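Long-range contact in protein male-specific lethal-3 (PDB 3M9Q), which reads a trimethylated lysine of the histone H3 tail through its chromodomain and serves the MSL acetyltransferase complex in dosage compensation of the male X chromosome: residues A[58-63]-A[75-81]. The protein carries 1 engineered substitution. Sequence-based numbering, arbitrary orientation.
Sequences FYEYKI and AVRATVL. Engineered in segment 75-81: A75 (natural residue Cys).
Y61 and V76 pair in an antiparallel beta hairpin in the chromodomain's curved sheet, and illustrate how a short edge strand can hand over from backbone bonding to side-chain and water contacts. They form a hydrogen-bonded pair: Y61 N reaches V76 O at 2.8 Å, and V76 N returns to Y61 O at 2.9 Å, 40° out of the carbonyl plane. The backbone CA-H of the engineered residue A75 also points at Y61 O.

Farther along, the chain turns through the 3-10 segment 78-80, and where the backbones diverge one water joins them. It donates to Y59 O and accepts from A78 N and R77 NE, lying in the guanidinium plane at its edge.

On the face carrying the Y61 and V76 side chains contacts are mostly apolar. With CG anti to its carbonyl carbon (chi1 -57°), the Y61 ring lies along residues 76-78, V76 O in plane at its edge, while CE2 meets A78 CB at 3.7 Å and CB meets L81 CD1 at 4.0 Å; its hydroxyl bonds L19 N. Replacing Y61 by alanine would probably leave A78 CB and L81 CD1 without the ring they pack on, and L19 N without this partner. The I63 and V76 side chains cross at about a right angle, I63 CD1 4.1 Å from V76 CG2; I63 also touches C28.

At the F58 end, R77 bends at chi2 and chi3, bringing its guanidinium against F58 while NH2 forms a salt bridge with E16. Ring and guanidinium planes tilt by 31°, and F58 CD1 sits over the guanidinium's centre, 3.5 Å from R77 CZ.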
loop_
_atom_site.group_PDB
_atom_site.type_symbol
_atom_site.label_atom_id
_atom_site.label_comp_id
_atom_site.label_asym_id
_atom_site.label_seq_id
_atom_site.Cartn_x
_atom_site.Cartn_y
_atom_site.Cartn_z
ATOM N N PHE A 58 -1.457 4.389 -15.118
ATOM C CA PHE A 58 -1.588 4.064 -13.695
ATOM C C PHE A 58 -0.412 3.215 -13.263
ATOM O O PHE A 58 0.322 2.678 -14.088
ATOM C CB PHE A 58 -2.926 3.398 -13.346
ATOM C CG PHE A 58 -3.124 2.022 -13.939
ATOM C CD1 PHE A 58 -2.887 0.893 -13.169
ATOM C CD2 PHE A 58 -3.570 1.852 -15.238
ATOM C CE1 PHE A 58 -3.082 -0.372 -13.683
ATOM C CE2 PHE A 58 -3.770 0.577 -15.749
ATOM C CZ PHE A 58 -3.518 -0.528 -14.962
ATOM N N TYR A 59 -0.227 3.134 -11.955
ATOM C CA TYR A 59 0.944 2.467 -11.370
ATOM C C TYR A 59 0.558 1.291 -10.497
ATOM O O TYR A 59 -0.354 1.370 -9.685
ATOM C CB TYR A 59 1.819 3.482 -10.610
ATOM C CG TYR A 59 2.334 4.499 -11.584
ATOM C CD1 TYR A 59 3.512 4.282 -12.288
ATOM C CD2 TYR A 59 1.592 5.634 -11.880
ATOM C CE1 TYR A 59 3.955 5.185 -13.237
ATOM C CE2 TYR A 59 2.020 6.537 -12.835
ATOM C CZ TYR A 59 3.201 6.308 -13.508
ATOM O OH TYR A 59 3.612 7.209 -14.462
ATOM N N GLU A 60 1.266 0.192 -10.712
ATOM C CA GLU A 60 1.137 -1.008 -9.897
ATOM C C GLU A 60 2.356 -1.113 -9.012
ATOM O O GLU A 60 3.482 -1.194 -9.496
ATOM C CB GLU A 60 1.052 -2.257 -10.764
ATOM C CG GLU A 60 -0.226 -2.399 -11.522
ATOM C CD GLU A 60 -0.386 -3.781 -12.120
ATOM O OE1 GLU A 60 0.630 -4.484 -12.317
ATOM O OE2 GLU A 60 -1.539 -4.155 -12.383
ATOM N N TYR A 61 2.112 -1.113 -7.708
ATOM C CA TYR A 61 3.169 -1.171 -6.706
ATOM C C TYR A 61 3.250 -2.564 -6.134
ATOM O O TYR A 61 2.376 -2.991 -5.387
ATOM C CB TYR A 61 2.892 -0.156 -5.592
ATOM C CG TYR A 61 2.758 1.269 -6.095
ATOM C CD1 TYR A 61 3.863 2.111 -6.174
ATOM C CD2 TYR A 61 1.536 1.770 -6.516
ATOM C CE1 TYR A 61 3.751 3.414 -6.648
ATOM C CE2 TYR A 61 1.415 3.070 -6.985
ATOM C CZ TYR A 61 2.525 3.886 -7.058
ATOM O OH TYR A 61 2.420 5.182 -7.521
ATOM N N LYS A 62 4.285 -3.294 -6.517
ATOM C CA LYS A 62 4.540 -4.597 -5.907
ATOM C C LYS A 62 5.165 -4.365 -4.549
ATOM O O LYS A 62 6.190 -3.691 -4.433
ATOM C CB LYS A 62 5.451 -5.481 -6.765
ATOM C CG LYS A 62 5.502 -6.915 -6.229
ATOM C CD LYS A 62 6.443 -7.836 -6.969
ATOM C CE LYS A 62 6.341 -9.238 -6.388
ATOM N NZ LYS A 62 7.120 -10.243 -7.161
ATOM N N ILE A 63 4.529 -4.919 -3.528
ATOM C CA ILE A 63 4.989 -4.734 -2.160
ATOM C C ILE A 63 5.213 -6.035 -1.415
ATOM O O ILE A 63 4.619 -7.071 -1.705
ATOM C CB ILE A 63 4.041 -3.821 -1.349
ATOM C CG1 ILE A 63 2.663 -4.462 -1.175
ATOM C CG2 ILE A 63 3.944 -2.423 -1.978
ATOM C CD1 ILE A 63 1.741 -3.656 -0.236
ATOM N N ALA A 75 0.832 -7.044 -5.630
ATOM C CA ALA A 75 0.756 -5.763 -6.347
ATOM C C ALA A 75 -0.527 -5.023 -5.999
ATOM O O ALA A 75 -1.618 -5.586 -6.056
ATOM C CB ALA A 75 0.849 -5.982 -7.859
ATOM N N VAL A 76 -0.377 -3.756 -5.641
ATOM C CA VAL A 76 -1.491 -2.895 -5.237
ATOM C C VAL A 76 -1.460 -1.536 -5.923
ATOM O O VAL A 76 -0.465 -1.147 -6.532
ATOM C CB VAL A 76 -1.506 -2.659 -3.701
ATOM C CG1 VAL A 76 -1.568 -3.976 -2.944
ATOM C CG2 VAL A 76 -0.293 -1.841 -3.253
ATOM N N ARG A 77 -2.576 -0.831 -5.815
ATOM C CA ARG A 77 -2.712 0.544 -6.325
ATOM C C ARG A 77 -2.356 1.559 -5.238
ATOM O O ARG A 77 -2.346 1.251 -4.051
ATOM C CB ARG A 77 -4.133 0.801 -6.840
ATOM C CG ARG A 77 -4.528 -0.039 -8.048
ATOM C CD ARG A 77 -3.758 0.350 -9.308
ATOM N NE ARG A 77 -4.160 1.656 -9.818
ATOM C CZ ARG A 77 -5.145 1.849 -10.686
ATOM N NH1 ARG A 77 -5.820 0.810 -11.149
ATOM N NH2 ARG A 77 -5.443 3.072 -11.100
ATOM N N ALA A 78 -2.062 2.777 -5.657
ATOM C CA ALA A 78 -1.600 3.813 -4.735
ATOM C C ALA A 78 -2.628 4.112 -3.662
ATOM O O ALA A 78 -2.304 4.554 -2.556
ATOM C CB ALA A 78 -1.248 5.113 -5.499
ATOM N N THR A 79 -3.883 3.859 -3.980
ATOM C CA THR A 79 -4.974 4.288 -3.105
ATOM C C THR A 79 -4.938 3.588 -1.747
ATOM O O THR A 79 -5.473 4.096 -0.766
ATOM C CB THR A 79 -6.335 4.038 -3.755
ATOM O OG1 THR A 79 -6.468 2.647 -4.047
ATOM C CG2 THR A 79 -6.459 4.813 -5.040
ATOM N N VAL A 80 -4.304 2.427 -1.687
ATOM C CA VAL A 80 -4.278 1.669 -0.429
ATOM C C VAL A 80 -2.987 1.881 0.352
ATOM O O VAL A 80 -2.796 1.293 1.416
ATOM C CB VAL A 80 -4.538 0.160 -0.646
ATOM C CG1 VAL A 80 -5.882 -0.052 -1.353
ATOM C CG2 VAL A 80 -3.405 -0.504 -1.415
ATOM N N LEU A 81 -2.130 2.746 -0.174
ATOM C CA LEU A 81 -0.819 3.019 0.437
ATOM C C LEU A 81 -0.769 4.379 1.114
ATOM O O LEU A 81 -1.375 5.350 0.658
ATOM C CB LEU A 81 0.278 2.933 -0.627
ATOM C CG LEU A 81 0.449 1.566 -1.282
ATOM C CD1 LEU A 81 1.604 1.618 -2.287
ATOM C CD2 LEU A 81 0.665 0.493 -0.230
HETATM O O HOH W 1 -1.998 3.122 -8.538
#